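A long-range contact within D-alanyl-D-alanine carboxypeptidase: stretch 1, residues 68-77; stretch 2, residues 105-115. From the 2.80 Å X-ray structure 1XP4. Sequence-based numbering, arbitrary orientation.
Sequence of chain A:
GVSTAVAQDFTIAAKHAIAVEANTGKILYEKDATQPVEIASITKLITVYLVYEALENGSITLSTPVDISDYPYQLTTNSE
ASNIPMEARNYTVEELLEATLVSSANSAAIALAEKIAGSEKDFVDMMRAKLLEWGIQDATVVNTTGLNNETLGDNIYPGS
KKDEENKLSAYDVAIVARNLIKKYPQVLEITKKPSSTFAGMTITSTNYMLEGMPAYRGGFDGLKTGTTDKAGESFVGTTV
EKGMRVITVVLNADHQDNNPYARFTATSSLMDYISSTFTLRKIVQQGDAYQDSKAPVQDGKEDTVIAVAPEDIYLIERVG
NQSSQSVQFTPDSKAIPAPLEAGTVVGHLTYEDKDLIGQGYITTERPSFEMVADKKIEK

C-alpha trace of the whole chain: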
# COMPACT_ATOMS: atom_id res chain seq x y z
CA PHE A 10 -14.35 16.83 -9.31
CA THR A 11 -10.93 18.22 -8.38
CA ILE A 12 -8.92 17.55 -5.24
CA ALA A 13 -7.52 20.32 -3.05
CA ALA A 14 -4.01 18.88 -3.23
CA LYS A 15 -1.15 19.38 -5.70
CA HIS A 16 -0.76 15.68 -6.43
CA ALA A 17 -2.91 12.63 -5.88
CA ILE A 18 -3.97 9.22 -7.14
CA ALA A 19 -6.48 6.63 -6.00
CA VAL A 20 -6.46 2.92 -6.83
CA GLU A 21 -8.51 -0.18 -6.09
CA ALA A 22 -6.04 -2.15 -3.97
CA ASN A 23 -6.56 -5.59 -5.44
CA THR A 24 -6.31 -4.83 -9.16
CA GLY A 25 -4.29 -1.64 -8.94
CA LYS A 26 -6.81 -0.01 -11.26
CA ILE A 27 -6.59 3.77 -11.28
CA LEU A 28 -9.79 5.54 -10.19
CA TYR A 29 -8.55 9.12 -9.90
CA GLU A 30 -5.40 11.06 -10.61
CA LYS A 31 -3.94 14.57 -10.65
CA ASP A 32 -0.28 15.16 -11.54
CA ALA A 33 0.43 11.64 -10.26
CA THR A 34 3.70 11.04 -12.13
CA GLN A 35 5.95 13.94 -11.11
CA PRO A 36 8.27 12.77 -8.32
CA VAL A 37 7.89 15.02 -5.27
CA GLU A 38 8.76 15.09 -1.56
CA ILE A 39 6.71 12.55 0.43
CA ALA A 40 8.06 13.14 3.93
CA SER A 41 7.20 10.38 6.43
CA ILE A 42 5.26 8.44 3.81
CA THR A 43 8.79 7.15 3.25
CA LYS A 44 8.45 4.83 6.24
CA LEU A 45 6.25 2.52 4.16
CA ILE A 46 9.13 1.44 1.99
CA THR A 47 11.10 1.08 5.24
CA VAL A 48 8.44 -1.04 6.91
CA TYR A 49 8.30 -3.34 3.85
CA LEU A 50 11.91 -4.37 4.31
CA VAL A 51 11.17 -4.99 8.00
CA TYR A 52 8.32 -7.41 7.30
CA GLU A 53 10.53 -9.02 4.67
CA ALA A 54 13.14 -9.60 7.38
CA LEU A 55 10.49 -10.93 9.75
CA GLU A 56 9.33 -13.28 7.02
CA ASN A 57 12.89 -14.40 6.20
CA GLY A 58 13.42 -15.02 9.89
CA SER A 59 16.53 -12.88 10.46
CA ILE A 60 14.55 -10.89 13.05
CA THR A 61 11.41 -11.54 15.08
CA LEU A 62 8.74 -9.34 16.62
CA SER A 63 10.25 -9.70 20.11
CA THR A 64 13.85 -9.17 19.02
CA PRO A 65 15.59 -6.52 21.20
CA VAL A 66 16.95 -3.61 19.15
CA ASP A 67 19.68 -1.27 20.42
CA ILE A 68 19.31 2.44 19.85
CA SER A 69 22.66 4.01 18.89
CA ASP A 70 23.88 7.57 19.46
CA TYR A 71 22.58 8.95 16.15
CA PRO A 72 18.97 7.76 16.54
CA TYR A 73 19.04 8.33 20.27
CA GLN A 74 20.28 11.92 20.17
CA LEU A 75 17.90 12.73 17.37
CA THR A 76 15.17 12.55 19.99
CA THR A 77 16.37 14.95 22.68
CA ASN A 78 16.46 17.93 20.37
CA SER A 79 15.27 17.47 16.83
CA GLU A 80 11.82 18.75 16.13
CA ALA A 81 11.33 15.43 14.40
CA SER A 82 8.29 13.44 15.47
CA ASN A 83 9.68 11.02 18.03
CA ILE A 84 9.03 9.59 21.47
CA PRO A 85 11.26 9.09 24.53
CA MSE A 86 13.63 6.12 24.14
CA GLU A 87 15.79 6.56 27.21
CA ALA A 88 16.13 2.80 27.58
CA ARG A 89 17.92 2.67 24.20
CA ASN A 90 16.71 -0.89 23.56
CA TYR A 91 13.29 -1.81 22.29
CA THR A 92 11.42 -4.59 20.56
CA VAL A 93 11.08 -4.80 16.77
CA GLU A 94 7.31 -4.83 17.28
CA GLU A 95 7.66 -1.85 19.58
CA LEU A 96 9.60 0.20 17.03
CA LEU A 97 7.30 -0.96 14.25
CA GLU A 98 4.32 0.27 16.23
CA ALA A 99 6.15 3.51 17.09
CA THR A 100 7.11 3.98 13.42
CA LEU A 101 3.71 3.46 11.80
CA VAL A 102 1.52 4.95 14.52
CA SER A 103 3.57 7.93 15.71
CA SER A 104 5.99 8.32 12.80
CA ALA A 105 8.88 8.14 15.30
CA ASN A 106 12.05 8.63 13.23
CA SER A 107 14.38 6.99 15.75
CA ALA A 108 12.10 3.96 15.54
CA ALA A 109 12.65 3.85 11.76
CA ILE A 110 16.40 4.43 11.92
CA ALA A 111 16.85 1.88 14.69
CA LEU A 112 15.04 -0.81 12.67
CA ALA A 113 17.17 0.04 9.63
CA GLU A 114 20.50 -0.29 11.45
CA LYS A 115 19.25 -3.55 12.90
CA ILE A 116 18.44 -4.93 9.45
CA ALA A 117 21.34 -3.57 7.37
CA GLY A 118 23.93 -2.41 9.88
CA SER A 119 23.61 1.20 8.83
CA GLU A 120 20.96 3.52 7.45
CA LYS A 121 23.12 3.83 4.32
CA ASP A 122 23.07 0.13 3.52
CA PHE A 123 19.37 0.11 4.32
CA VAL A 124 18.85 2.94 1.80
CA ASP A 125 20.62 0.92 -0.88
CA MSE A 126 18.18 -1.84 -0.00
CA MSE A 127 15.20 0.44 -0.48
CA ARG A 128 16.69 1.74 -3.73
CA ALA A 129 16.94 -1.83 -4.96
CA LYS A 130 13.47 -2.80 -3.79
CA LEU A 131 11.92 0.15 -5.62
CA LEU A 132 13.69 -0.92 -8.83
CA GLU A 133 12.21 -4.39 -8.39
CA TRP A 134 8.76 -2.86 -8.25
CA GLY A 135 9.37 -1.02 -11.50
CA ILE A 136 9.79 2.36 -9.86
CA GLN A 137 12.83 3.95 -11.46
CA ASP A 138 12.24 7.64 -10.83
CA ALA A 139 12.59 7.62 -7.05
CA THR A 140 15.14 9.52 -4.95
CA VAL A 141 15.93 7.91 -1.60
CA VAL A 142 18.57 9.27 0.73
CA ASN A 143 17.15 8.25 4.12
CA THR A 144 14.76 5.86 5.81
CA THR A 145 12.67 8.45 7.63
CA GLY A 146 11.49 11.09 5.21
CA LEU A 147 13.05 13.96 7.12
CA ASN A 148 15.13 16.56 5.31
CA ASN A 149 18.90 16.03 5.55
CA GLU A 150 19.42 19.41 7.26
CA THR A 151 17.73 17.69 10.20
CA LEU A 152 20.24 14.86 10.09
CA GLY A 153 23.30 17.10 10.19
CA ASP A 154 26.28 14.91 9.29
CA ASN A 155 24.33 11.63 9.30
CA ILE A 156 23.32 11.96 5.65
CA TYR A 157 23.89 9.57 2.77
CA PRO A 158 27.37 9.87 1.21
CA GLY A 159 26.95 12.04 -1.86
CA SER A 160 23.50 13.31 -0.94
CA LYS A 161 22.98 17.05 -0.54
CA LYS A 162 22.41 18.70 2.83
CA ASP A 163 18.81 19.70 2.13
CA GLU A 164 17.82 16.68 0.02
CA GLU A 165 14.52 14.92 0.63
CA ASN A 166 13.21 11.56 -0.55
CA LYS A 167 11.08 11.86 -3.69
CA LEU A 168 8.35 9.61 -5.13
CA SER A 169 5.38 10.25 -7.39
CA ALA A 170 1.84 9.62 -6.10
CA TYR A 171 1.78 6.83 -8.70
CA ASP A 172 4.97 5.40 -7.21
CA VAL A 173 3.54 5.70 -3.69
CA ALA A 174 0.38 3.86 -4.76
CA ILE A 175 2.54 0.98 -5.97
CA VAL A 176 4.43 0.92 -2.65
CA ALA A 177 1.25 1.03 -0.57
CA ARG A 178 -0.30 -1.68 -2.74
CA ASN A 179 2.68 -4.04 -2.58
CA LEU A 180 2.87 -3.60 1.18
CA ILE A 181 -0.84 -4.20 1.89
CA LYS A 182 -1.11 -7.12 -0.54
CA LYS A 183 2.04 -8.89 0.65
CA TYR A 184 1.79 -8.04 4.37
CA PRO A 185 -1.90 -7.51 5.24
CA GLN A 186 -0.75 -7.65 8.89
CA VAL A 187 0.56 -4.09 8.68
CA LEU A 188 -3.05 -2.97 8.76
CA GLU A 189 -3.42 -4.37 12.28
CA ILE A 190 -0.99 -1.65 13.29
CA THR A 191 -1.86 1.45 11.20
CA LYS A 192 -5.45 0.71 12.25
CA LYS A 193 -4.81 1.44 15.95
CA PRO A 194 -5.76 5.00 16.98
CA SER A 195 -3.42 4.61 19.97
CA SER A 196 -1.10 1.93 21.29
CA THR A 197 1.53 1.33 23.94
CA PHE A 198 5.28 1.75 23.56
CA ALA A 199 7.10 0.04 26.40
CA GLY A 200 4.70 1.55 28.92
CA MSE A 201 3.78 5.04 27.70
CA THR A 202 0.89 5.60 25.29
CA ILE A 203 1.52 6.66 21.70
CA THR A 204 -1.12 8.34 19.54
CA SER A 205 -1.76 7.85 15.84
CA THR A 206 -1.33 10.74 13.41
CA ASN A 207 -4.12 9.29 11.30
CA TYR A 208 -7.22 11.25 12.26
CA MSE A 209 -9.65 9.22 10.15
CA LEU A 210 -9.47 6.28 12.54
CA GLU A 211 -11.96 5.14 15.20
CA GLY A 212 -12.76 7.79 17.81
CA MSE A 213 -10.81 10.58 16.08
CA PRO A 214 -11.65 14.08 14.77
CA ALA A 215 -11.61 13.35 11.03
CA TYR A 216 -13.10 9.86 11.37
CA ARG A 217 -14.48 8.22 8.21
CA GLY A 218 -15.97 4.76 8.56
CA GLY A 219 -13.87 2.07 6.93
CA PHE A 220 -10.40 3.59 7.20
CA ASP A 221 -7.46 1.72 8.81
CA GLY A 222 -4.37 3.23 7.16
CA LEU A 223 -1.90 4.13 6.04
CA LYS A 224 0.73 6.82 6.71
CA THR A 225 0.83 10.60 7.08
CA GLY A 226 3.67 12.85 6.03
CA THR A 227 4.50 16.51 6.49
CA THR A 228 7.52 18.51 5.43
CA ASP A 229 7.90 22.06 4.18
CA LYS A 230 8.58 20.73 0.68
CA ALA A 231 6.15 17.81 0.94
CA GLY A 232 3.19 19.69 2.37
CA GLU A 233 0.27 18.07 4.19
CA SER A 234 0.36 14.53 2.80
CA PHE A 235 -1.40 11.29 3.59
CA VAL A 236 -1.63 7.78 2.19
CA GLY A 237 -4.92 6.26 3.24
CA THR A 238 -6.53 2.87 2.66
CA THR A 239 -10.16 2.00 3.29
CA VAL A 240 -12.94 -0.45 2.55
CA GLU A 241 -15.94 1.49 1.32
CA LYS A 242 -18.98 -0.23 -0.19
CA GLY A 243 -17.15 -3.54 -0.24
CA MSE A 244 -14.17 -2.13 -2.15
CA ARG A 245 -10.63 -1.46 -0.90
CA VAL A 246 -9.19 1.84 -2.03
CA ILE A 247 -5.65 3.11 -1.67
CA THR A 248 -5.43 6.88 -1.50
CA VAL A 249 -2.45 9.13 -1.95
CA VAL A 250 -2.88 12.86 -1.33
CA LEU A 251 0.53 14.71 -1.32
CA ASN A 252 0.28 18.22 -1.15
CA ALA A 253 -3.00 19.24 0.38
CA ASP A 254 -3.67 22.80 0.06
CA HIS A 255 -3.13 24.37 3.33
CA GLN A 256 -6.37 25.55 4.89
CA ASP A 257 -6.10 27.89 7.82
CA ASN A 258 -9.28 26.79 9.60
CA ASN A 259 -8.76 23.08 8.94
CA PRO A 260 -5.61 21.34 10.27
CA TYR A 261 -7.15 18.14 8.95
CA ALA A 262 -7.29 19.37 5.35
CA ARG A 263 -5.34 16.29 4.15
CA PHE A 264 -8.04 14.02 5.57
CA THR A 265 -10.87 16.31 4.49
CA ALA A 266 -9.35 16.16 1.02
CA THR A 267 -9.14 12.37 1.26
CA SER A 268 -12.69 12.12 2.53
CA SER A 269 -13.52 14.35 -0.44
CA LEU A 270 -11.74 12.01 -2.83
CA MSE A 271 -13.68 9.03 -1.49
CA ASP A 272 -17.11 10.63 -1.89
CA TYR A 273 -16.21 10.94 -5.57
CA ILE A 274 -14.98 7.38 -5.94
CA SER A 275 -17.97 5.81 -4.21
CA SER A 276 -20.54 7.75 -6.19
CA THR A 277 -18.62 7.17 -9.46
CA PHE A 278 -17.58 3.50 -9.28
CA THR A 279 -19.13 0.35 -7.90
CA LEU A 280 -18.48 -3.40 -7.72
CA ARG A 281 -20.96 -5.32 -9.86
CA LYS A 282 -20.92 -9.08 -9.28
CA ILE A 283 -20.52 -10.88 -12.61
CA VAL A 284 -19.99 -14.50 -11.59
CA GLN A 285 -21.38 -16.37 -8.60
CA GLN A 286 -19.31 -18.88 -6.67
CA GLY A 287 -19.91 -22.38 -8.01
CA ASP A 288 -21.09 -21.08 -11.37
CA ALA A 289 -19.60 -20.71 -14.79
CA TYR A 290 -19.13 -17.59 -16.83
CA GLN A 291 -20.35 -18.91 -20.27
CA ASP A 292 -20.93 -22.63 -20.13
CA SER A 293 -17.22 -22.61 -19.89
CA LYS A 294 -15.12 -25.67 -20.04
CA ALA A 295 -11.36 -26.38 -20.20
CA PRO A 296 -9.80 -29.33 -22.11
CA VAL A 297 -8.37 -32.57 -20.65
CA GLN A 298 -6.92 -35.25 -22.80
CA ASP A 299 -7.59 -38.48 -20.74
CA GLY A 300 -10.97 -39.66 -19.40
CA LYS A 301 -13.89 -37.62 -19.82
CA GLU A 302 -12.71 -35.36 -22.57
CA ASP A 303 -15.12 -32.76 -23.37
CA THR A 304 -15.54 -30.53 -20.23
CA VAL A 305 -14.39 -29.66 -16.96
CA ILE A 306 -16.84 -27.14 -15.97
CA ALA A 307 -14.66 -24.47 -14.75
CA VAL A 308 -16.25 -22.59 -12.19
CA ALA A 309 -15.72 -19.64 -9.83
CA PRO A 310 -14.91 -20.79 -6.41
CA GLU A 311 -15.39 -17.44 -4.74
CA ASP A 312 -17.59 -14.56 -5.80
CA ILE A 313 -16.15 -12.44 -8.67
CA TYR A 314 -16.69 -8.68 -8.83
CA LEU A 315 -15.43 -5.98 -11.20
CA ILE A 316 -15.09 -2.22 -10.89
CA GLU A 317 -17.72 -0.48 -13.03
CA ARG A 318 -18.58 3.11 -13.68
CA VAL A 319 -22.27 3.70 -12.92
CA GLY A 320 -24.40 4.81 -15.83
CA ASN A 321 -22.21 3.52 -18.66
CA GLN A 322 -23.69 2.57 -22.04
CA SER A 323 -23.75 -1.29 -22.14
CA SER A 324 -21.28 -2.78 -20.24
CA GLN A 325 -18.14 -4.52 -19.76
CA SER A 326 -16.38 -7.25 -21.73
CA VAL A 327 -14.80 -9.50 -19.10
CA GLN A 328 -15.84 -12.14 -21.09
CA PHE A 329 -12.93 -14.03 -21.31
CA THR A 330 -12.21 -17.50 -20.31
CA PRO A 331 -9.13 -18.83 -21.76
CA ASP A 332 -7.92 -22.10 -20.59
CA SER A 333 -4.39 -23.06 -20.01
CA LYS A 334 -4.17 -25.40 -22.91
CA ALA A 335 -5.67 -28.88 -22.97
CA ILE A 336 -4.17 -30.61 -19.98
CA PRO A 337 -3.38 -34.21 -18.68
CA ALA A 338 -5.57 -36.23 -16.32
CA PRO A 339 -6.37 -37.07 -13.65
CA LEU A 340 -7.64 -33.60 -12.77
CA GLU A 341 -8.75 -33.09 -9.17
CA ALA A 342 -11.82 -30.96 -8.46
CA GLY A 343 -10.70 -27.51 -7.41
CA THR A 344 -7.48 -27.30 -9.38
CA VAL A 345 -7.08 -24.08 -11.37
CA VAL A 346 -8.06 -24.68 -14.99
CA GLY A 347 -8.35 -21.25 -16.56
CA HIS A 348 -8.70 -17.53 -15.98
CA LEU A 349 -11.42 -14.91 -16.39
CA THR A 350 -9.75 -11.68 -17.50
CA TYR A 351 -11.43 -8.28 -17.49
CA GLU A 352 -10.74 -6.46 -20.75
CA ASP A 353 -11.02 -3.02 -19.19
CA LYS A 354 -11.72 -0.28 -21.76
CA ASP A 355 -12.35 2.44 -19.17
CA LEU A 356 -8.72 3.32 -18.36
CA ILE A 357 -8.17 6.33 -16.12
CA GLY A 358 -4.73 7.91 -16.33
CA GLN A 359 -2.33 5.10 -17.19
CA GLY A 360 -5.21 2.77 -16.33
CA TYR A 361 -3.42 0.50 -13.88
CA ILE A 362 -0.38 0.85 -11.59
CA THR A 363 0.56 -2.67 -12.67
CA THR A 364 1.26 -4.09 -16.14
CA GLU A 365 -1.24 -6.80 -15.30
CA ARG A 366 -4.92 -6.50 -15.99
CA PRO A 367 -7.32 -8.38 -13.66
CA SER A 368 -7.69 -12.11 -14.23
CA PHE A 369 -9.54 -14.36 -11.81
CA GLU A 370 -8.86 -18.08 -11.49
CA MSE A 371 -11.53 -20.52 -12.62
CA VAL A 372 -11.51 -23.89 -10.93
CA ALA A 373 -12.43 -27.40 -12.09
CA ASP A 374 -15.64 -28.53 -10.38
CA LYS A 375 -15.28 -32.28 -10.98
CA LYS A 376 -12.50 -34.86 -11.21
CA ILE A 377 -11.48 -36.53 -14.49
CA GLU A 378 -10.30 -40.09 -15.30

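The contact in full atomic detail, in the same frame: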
# COMPACT_ATOMS: atom_id res chain seq x y z
N ILE A 68 19.55 1.13 20.42
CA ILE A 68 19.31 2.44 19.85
C ILE A 68 20.57 3.29 19.97
O ILE A 68 20.81 3.92 20.99
CB ILE A 68 18.08 3.05 20.54
CG1 ILE A 68 16.86 2.21 20.14
CG2 ILE A 68 17.88 4.50 20.13
CD1 ILE A 68 15.59 2.56 20.83
N SER A 69 21.38 3.29 18.92
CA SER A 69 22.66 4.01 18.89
C SER A 69 22.58 5.52 19.07
O SER A 69 21.50 6.12 19.04
CB SER A 69 23.43 3.69 17.61
OG SER A 69 22.70 4.10 16.46
N ASP A 70 23.75 6.13 19.25
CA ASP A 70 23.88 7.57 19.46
C ASP A 70 23.06 8.42 18.49
O ASP A 70 22.25 9.25 18.90
CB ASP A 70 25.35 7.98 19.37
CG ASP A 70 26.24 7.21 20.33
OD1 ASP A 70 25.75 6.77 21.40
OD2 ASP A 70 27.45 7.07 20.01
N TYR A 71 23.28 8.21 17.19
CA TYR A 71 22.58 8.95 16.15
C TYR A 71 21.05 8.96 16.31
O TYR A 71 20.44 10.02 16.38
CB TYR A 71 22.99 8.39 14.78
CG TYR A 71 22.06 8.68 13.61
CD1 TYR A 71 21.50 9.94 13.42
CD2 TYR A 71 21.80 7.68 12.66
CE1 TYR A 71 20.69 10.20 12.31
CE2 TYR A 71 20.99 7.93 11.55
CZ TYR A 71 20.44 9.19 11.38
OH TYR A 71 19.63 9.43 10.28
N PRO A 72 20.42 7.77 16.38
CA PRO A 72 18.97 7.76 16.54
C PRO A 72 18.55 8.24 17.92
O PRO A 72 17.52 8.88 18.08
CB PRO A 72 18.60 6.30 16.32
CG PRO A 72 19.73 5.78 15.49
CD PRO A 72 20.92 6.41 16.13
N TYR A 73 19.37 7.94 18.91
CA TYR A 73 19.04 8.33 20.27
C TYR A 73 19.09 9.83 20.49
O TYR A 73 18.18 10.41 21.08
CB TYR A 73 19.97 7.62 21.25
CG TYR A 73 19.82 8.09 22.67
CD1 TYR A 73 18.59 7.99 23.34
CD2 TYR A 73 20.89 8.67 23.34
CE1 TYR A 73 18.45 8.46 24.65
CE2 TYR A 73 20.76 9.14 24.64
CZ TYR A 73 19.54 9.03 25.29
OH TYR A 73 19.43 9.52 26.57
N GLN A 74 20.15 10.48 20.01
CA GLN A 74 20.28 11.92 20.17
C GLN A 74 19.21 12.65 19.39
O GLN A 74 18.70 13.68 19.82
CB GLN A 74 21.65 12.39 19.71
CG GLN A 74 22.77 12.20 20.72
CD GLN A 74 24.08 11.85 20.04
OE1 GLN A 74 24.29 12.17 18.87
NE2 GLN A 74 24.97 11.20 20.78
N LEU A 75 18.89 12.12 18.22
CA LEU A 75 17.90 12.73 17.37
C LEU A 75 16.58 12.98 18.09
O LEU A 75 15.72 13.71 17.61
CB LEU A 75 17.66 11.85 16.14
CG LEU A 75 16.74 12.38 15.05
CD1 LEU A 75 17.28 13.70 14.53
CD2 LEU A 75 16.65 11.37 13.93
N THR A 76 16.42 12.39 19.27
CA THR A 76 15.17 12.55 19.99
C THR A 76 15.16 13.55 21.12
O THR A 76 14.08 13.93 21.58
CB THR A 76 14.69 11.21 20.52
OG1 THR A 76 15.52 10.81 21.62
CG2 THR A 76 14.77 10.17 19.43
N THR A 77 16.33 13.98 21.60
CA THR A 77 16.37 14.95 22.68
C THR A 77 16.14 16.35 22.14
O THR A 77 15.49 17.17 22.77
CB THR A 77 17.70 14.90 23.45
OG1 THR A 77 18.79 14.98 22.52
CG2 THR A 77 17.79 13.60 24.26
N ALA A 105 7.62 7.93 14.58
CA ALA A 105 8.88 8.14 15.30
C ALA A 105 10.06 7.82 14.38
O ALA A 105 10.21 6.69 13.92
CB ALA A 105 8.92 7.23 16.52
N ASN A 106 10.90 8.82 14.12
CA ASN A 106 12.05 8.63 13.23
C ASN A 106 13.14 7.73 13.82
O ASN A 106 13.77 6.96 13.10
CB ASN A 106 12.64 9.98 12.82
CG ASN A 106 11.67 10.82 12.02
OD1 ASN A 106 11.19 10.39 10.96
ND2 ASN A 106 11.36 12.02 12.51
N SER A 107 13.37 7.83 15.13
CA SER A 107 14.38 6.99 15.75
C SER A 107 13.93 5.54 15.73
O SER A 107 14.76 4.63 15.78
CB SER A 107 14.65 7.44 17.18
OG SER A 107 15.41 8.63 17.14
N ALA A 108 12.63 5.32 15.64
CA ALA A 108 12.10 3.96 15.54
C ALA A 108 12.52 3.43 14.16
O ALA A 108 13.05 2.32 14.04
CB ALA A 108 10.59 3.97 15.65
N ALA A 109 12.30 4.23 13.12
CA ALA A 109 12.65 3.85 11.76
C ALA A 109 14.15 3.58 11.63
O ALA A 109 14.55 2.50 11.19
CB ALA A 109 12.25 4.95 10.78
N ILE A 110 14.96 4.56 12.01
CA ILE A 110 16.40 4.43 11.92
C ILE A 110 16.87 3.18 12.65
O ILE A 110 17.59 2.35 12.09
CB ILE A 110 17.11 5.66 12.51
CG1 ILE A 110 16.69 6.92 11.73
CG2 ILE A 110 18.62 5.48 12.44
CD1 ILE A 110 17.30 8.20 12.26
N ALA A 111 16.46 3.04 13.90
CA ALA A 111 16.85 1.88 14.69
C ALA A 111 16.59 0.57 13.93
O ALA A 111 17.49 -0.28 13.81
CB ALA A 111 16.10 1.88 16.02
N LEU A 112 15.38 0.39 13.42
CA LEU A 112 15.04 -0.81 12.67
C LEU A 112 15.98 -1.02 11.48
O LEU A 112 16.41 -2.15 11.20
CB LEU A 112 13.59 -0.73 12.18
CG LEU A 112 12.50 -0.91 13.23
CD1 LEU A 112 11.14 -0.50 12.67
CD2 LEU A 112 12.49 -2.36 13.69
N ALA A 113 16.30 0.07 10.80
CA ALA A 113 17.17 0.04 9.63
C ALA A 113 18.58 -0.44 9.97
O ALA A 113 19.14 -1.28 9.26
CB ALA A 113 17.22 1.43 8.98
N GLU A 114 19.16 0.10 11.04
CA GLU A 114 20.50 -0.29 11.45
C GLU A 114 20.49 -1.75 11.87
O GLU A 114 21.46 -2.47 11.66
CB GLU A 114 20.99 0.56 12.62
CG GLU A 114 21.14 2.03 12.31
CD GLU A 114 21.97 2.74 13.35
OE1 GLU A 114 21.85 2.39 14.55
OE2 GLU A 114 22.74 3.65 12.98
N LYS A 115 19.39 -2.17 12.47
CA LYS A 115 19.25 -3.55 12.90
C LYS A 115 19.22 -4.50 11.71
O LYS A 115 19.78 -5.59 11.77
CB LYS A 115 17.95 -3.72 13.69
CG LYS A 115 17.75 -5.11 14.26
CD LYS A 115 18.83 -5.44 15.27
CE LYS A 115 18.50 -6.69 16.06
NZ LYS A 115 19.60 -7.05 16.99
O HOH W 1 19.78 2.29 16.51

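The short helix that begins at Asp70 lies almost antiparallel to helix 106-115, with 169° between their N-to-C directions and a closest axial approach of 8.8 Å. The backbones come nearer locally: the CA atoms of Pro72 and Ser107 are 4.7 Å apart. Together the stretches bury 422 Å².

Two hydrogen bonds cross the contact. At one end, Ser69, in the N-cap position with chi1 at 62° (p), makes no capping bond with its side chain; its OG instead donates to Glu114 OE1 at 2.7 Å. Water 1 bridges the same pair: it accepts from Ser69 N at 3.1 Å and lies 2.9 Å from Glu114 OE1, to which it can donate, although other acceptors compete for its protons. The backbone NH and the hydroxyl of one residue thus both lead to the same carboxylate oxygen. The other carboxylate oxygen, Glu114 OE2, lies at the edge of the Tyr71 ring, 4.2 Å from Tyr71 CD2.

Further along, Ser107 OG donates to Pro72 O. The modelled 2.3 Å between these atoms is very short, and OG is also crowded by a neighbour, so the exact length deserves caution at 2.80 Å resolution. Pro72 O otherwise has no backbone partner within its stretch; Thr76 OG1 donates instead to Tyr73 O at 2.7 Å.

Between these polar links, Ile110 supplies the apolar centre. With chi1 m and chi2 t, its CG2 reaches Pro72 CG at 3.3 Å, while its CD1 lies 3.6 Å from Leu75 CD2 and 3.4 Å from Tyr71 CZ. The Tyr71 hydroxyl is hydrogen-bonded elsewhere in the structure, and Tyr71 OH also lies 3.3 Å from Ile110 CD1. Ala111, whose CB is 4.2 Å from Ile68 CG1, offers a small apolar surface to the buried isoleucine.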